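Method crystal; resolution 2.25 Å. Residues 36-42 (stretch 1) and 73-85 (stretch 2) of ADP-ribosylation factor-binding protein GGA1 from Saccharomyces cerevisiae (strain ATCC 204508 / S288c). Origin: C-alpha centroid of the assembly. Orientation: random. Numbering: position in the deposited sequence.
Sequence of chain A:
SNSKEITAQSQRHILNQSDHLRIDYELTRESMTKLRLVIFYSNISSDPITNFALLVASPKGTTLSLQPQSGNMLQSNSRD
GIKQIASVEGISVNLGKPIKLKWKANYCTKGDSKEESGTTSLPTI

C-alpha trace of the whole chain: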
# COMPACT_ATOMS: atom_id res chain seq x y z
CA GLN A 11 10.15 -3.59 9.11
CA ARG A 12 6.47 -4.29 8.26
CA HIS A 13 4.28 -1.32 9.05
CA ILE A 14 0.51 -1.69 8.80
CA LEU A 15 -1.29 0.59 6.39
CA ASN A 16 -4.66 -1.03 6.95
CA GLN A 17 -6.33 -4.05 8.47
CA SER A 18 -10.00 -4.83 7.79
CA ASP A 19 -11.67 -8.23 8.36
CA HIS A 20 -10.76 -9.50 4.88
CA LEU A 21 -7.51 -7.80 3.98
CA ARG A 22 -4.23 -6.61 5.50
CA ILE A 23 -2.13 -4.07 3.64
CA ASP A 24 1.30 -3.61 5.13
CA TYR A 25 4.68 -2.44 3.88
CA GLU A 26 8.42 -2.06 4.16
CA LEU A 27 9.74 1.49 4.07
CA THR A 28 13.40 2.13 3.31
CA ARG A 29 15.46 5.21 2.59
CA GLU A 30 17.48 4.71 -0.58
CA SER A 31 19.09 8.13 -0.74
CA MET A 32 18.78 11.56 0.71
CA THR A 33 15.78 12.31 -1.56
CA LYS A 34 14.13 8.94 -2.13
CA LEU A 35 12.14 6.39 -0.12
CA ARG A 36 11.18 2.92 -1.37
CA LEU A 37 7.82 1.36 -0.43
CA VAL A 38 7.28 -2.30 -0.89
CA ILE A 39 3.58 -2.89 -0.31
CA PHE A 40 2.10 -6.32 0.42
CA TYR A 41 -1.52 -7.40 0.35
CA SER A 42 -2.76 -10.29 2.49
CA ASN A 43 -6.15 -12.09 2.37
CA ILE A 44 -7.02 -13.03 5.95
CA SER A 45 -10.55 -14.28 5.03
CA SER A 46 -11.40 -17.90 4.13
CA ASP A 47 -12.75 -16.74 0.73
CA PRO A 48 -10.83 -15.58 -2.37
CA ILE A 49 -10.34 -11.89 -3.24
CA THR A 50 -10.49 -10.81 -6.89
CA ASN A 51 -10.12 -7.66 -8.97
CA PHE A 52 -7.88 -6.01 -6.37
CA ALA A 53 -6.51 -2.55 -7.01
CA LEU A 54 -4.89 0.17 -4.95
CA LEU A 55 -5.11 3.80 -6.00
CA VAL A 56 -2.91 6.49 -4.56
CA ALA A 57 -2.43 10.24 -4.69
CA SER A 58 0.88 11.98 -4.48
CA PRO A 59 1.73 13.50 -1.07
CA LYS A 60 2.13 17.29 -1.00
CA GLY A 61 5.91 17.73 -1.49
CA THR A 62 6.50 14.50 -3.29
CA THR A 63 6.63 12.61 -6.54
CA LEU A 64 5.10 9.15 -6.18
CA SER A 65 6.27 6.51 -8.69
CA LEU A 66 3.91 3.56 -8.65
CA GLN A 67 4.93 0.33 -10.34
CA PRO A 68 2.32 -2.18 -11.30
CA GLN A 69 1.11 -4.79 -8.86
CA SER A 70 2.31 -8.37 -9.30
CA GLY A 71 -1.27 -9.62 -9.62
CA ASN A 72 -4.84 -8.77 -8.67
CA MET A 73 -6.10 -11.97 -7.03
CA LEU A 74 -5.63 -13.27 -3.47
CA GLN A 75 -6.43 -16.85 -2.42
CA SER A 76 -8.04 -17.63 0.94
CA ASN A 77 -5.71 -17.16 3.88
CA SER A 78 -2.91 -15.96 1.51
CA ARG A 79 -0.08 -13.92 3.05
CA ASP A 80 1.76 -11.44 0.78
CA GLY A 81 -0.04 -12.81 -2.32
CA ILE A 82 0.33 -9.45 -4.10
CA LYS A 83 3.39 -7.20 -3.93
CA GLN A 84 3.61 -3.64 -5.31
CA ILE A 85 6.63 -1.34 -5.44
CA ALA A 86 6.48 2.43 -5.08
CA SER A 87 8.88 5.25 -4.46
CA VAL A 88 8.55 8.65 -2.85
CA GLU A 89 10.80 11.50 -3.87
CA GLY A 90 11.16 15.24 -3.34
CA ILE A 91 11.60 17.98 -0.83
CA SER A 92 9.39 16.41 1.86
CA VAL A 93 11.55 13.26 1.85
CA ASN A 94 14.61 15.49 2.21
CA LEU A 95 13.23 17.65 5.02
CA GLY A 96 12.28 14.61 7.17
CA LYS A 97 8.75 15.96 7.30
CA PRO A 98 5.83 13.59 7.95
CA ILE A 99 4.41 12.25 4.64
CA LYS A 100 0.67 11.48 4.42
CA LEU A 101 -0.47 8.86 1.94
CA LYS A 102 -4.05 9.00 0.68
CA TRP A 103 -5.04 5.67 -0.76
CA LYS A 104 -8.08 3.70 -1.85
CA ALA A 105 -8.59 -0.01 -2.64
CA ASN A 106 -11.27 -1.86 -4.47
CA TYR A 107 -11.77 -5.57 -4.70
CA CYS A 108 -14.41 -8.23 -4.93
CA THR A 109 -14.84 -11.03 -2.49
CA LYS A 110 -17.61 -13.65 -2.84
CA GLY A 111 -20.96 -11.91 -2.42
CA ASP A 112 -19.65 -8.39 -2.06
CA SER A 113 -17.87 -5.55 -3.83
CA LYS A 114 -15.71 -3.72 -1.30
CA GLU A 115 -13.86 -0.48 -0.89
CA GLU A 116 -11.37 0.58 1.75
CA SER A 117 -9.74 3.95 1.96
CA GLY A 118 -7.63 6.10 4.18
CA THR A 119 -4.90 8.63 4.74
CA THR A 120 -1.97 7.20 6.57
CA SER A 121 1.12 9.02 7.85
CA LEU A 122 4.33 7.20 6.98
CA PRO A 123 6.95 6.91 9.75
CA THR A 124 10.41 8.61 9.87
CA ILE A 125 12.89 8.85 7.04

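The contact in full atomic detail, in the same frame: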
# COMPACT_ATOMS: atom_id res chain seq x y z
N ARG A 36 11.70 4.06 -0.62
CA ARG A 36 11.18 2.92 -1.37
C ARG A 36 10.08 2.27 -0.54
O ARG A 36 10.28 1.99 0.64
CB ARG A 36 12.28 1.92 -1.63
CG ARG A 36 11.91 0.89 -2.66
CD ARG A 36 13.08 0.59 -3.59
NE ARG A 36 12.80 -0.55 -4.47
CZ ARG A 36 12.76 -1.82 -4.06
NH1 ARG A 36 12.96 -2.13 -2.78
NH2 ARG A 36 12.49 -2.78 -4.94
N LEU A 37 8.90 2.08 -1.12
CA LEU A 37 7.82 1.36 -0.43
C LEU A 37 7.56 0.09 -1.14
O LEU A 37 7.20 0.11 -2.33
CB LEU A 37 6.50 2.10 -0.48
CG LEU A 37 6.15 2.97 0.69
CD1 LEU A 37 6.63 4.38 0.37
CD2 LEU A 37 4.65 2.90 0.89
N VAL A 38 7.69 -1.00 -0.40
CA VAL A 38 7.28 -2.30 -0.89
C VAL A 38 6.01 -2.64 -0.14
O VAL A 38 6.04 -2.83 1.08
CB VAL A 38 8.38 -3.34 -0.68
CG1 VAL A 38 7.99 -4.67 -1.30
CG2 VAL A 38 9.67 -2.81 -1.29
N ILE A 39 4.90 -2.67 -0.87
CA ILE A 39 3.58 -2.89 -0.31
C ILE A 39 3.16 -4.35 -0.53
O ILE A 39 3.41 -4.92 -1.59
CB ILE A 39 2.53 -1.97 -0.94
CG1 ILE A 39 3.09 -0.54 -1.00
CG2 ILE A 39 1.20 -2.02 -0.17
CD1 ILE A 39 2.11 0.49 -1.56
N PHE A 40 2.53 -4.93 0.48
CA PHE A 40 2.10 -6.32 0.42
C PHE A 40 0.64 -6.40 0.81
O PHE A 40 0.20 -5.74 1.77
CB PHE A 40 2.91 -7.19 1.38
CG PHE A 40 4.36 -7.31 1.03
CD1 PHE A 40 4.79 -8.32 0.19
CD2 PHE A 40 5.29 -6.43 1.56
CE1 PHE A 40 6.14 -8.43 -0.12
CE2 PHE A 40 6.62 -6.54 1.26
CZ PHE A 40 7.04 -7.54 0.40
N TYR A 41 -0.10 -7.23 0.10
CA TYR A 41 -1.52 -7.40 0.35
C TYR A 41 -1.78 -8.83 0.79
O TYR A 41 -1.31 -9.77 0.14
CB TYR A 41 -2.29 -7.04 -0.92
CG TYR A 41 -1.90 -5.68 -1.53
CD1 TYR A 41 -2.49 -4.50 -1.10
CD2 TYR A 41 -0.95 -5.60 -2.52
CE1 TYR A 41 -2.14 -3.27 -1.65
CE2 TYR A 41 -0.59 -4.38 -3.07
CZ TYR A 41 -1.18 -3.22 -2.63
OH TYR A 41 -0.82 -2.02 -3.19
N SER A 42 -2.49 -8.98 1.92
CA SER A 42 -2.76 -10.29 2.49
C SER A 42 -4.27 -10.55 2.69
O SER A 42 -4.95 -9.77 3.34
CB SER A 42 -2.05 -10.42 3.83
OG SER A 42 -0.64 -10.39 3.67
N MET A 73 -5.32 -10.94 -7.70
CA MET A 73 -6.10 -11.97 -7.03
C MET A 73 -5.39 -12.40 -5.75
O MET A 73 -4.18 -12.47 -5.72
CB MET A 73 -6.28 -13.16 -7.98
CG MET A 73 -7.25 -14.24 -7.48
SD MET A 73 -6.45 -15.68 -6.73
N LEU A 74 -6.17 -12.70 -4.71
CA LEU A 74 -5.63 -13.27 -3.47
C LEU A 74 -6.45 -14.48 -3.00
O LEU A 74 -7.65 -14.37 -2.69
CB LEU A 74 -5.67 -12.24 -2.35
CG LEU A 74 -4.71 -11.04 -2.31
CD1 LEU A 74 -5.20 -10.10 -1.21
CD2 LEU A 74 -3.28 -11.48 -2.04
N GLN A 75 -5.78 -15.62 -2.87
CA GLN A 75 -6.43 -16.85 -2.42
C GLN A 75 -6.82 -16.69 -0.94
O GLN A 75 -6.31 -15.81 -0.23
CB GLN A 75 -5.49 -18.06 -2.57
CG GLN A 75 -4.72 -18.19 -3.89
CD GLN A 75 -5.53 -18.82 -5.02
OE1 GLN A 75 -6.75 -18.92 -4.95
NE2 GLN A 75 -4.83 -19.24 -6.08
N SER A 76 -7.69 -17.57 -0.46
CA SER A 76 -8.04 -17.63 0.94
C SER A 76 -6.80 -17.75 1.81
O SER A 76 -5.83 -18.43 1.46
CB SER A 76 -8.95 -18.83 1.21
OG SER A 76 -10.17 -18.71 0.49
N ASN A 77 -6.82 -17.08 2.96
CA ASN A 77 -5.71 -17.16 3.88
C ASN A 77 -4.33 -17.13 3.16
O ASN A 77 -3.46 -17.94 3.44
CB ASN A 77 -5.86 -18.42 4.74
CG ASN A 77 -7.16 -18.44 5.53
OD1 ASN A 77 -8.02 -19.29 5.31
ND2 ASN A 77 -7.32 -17.49 6.44
N SER A 78 -4.18 -16.19 2.23
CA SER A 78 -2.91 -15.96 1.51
C SER A 78 -2.18 -14.73 2.09
O SER A 78 -2.70 -13.61 2.10
CB SER A 78 -3.21 -15.75 0.02
OG SER A 78 -2.07 -15.36 -0.74
N ARG A 79 -0.98 -14.97 2.61
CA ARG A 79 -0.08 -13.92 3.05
C ARG A 79 0.78 -13.39 1.90
O ARG A 79 1.34 -14.17 1.12
CB ARG A 79 0.82 -14.44 4.17
CG ARG A 79 1.59 -13.35 4.88
CD ARG A 79 2.80 -13.91 5.62
NE ARG A 79 2.47 -14.21 7.02
CZ ARG A 79 2.59 -13.36 8.03
NH1 ARG A 79 3.04 -12.12 7.85
NH2 ARG A 79 2.26 -13.76 9.26
N ASP A 80 0.89 -12.08 1.79
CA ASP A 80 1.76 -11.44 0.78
C ASP A 80 1.52 -12.01 -0.62
O ASP A 80 2.45 -12.22 -1.37
CB ASP A 80 3.24 -11.63 1.15
CG ASP A 80 3.64 -10.95 2.48
OD1 ASP A 80 2.89 -10.14 3.07
OD2 ASP A 80 4.78 -11.22 2.92
N GLY A 81 0.27 -12.27 -0.99
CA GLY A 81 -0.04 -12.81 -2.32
C GLY A 81 0.11 -11.82 -3.48
O GLY A 81 0.22 -12.22 -4.64
N ILE A 82 0.08 -10.53 -3.15
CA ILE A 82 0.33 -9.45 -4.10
C ILE A 82 1.37 -8.51 -3.48
O ILE A 82 1.29 -8.16 -2.31
CB ILE A 82 -0.96 -8.68 -4.44
CG1 ILE A 82 -2.00 -9.59 -5.10
CG2 ILE A 82 -0.66 -7.54 -5.41
CD1 ILE A 82 -3.36 -8.94 -5.23
N LYS A 83 2.36 -8.16 -4.29
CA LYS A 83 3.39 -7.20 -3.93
C LYS A 83 3.29 -6.02 -4.92
O LYS A 83 2.97 -6.21 -6.11
CB LYS A 83 4.76 -7.87 -4.04
CG LYS A 83 5.95 -6.99 -3.67
CD LYS A 83 7.23 -7.36 -4.44
CE LYS A 83 8.13 -8.26 -3.62
NZ LYS A 83 9.21 -8.88 -4.44
N GLN A 84 3.59 -4.82 -4.45
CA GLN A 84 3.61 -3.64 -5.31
C GLN A 84 4.60 -2.60 -4.85
O GLN A 84 4.48 -2.07 -3.73
CB GLN A 84 2.22 -2.99 -5.35
CG GLN A 84 2.20 -1.77 -6.27
CD GLN A 84 0.81 -1.27 -6.60
OE1 GLN A 84 0.60 -0.76 -7.71
NE2 GLN A 84 -0.13 -1.40 -5.67
N ILE A 85 5.55 -2.27 -5.73
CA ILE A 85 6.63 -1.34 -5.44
C ILE A 85 6.25 0.11 -5.76
O ILE A 85 5.66 0.41 -6.80
CB ILE A 85 7.89 -1.63 -6.27
CG1 ILE A 85 8.28 -3.11 -6.19
CG2 ILE A 85 9.05 -0.76 -5.80
CD1 ILE A 85 8.57 -3.57 -4.79

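Residues 36-42 form one strand of a β-sheet, and the second stretch lies against it as an antiparallel neighbour at its C-terminal end, after a loop and a corner at Arg79 and Asp80. The two strand axes approach to 4.7 Å, with their N-to-C directions 161° apart, and the contact buries 731 Å² summed over both sides.

The backbone ladder is centred on Ile39 and Gln84, a hydrogen-bonded pair in which each residue satisfies both main-chain groups of the other: Ile39 N donates to Gln84 O at 3.0 Å, and Gln84 N returns a bond to Ile39 O at 2.9 Å. Two residues along, Tyr41 N donates to Ile82 O at 2.9 Å with a nearly straight N-H...O angle of 160°. The reciprocal bond is absent from this rung. Instead, Tyr41 O receives a weak bond from Gly81 N at 3.2 Å, bent to 121°, where the second strand comes out of its corner. CA-H...O contacts supplement the ladder: Lys83 CA lies 3.3 Å from Ile39 O, and Phe40 CA lies 3.4 Å from Ile82 O, so both carbonyls are approached by a carbon as well as by an amide.

At the corner a side chain takes over from the backbone. Ser42 OG accepts a hydrogen bond from Asp80 N at 3.0 Å, and its angle of 178° is the straightest in the interface. The amide of a residue that has turned out of regular strand geometry, with phi/psi of 50/39, is thereby satisfied. The carboxylate oxygens of Asp80 are hydrogen-bonded elsewhere in the structure.

Side chains alternate between the two faces of the sheet. Val38, Phe40, Lys83 and Ile85 share one face. There Val38 CG1 packs 3.7 Å from Ile85 CD1, while the aliphatic part of Lys83 supplies a nonpolar surface to the aromatic ring, with CG 3.8 Å from Phe40 CE1. The other face carries Ile39, Tyr41, Ile82 and Gln84. Tyr41 is the residue of the first stretch most covered by the second, losing 117 Å². Its CD2 meets Ile82 CG2 at 3.5 Å, and its CB lies 4.2 Å from Leu74 CD1, so the loop before the corner also contributes to this hydrophobic cluster. The phenol extends along the second strand to the Gln84 side chain, which lies at the ring edge, bringing polar groups together in a buried setting.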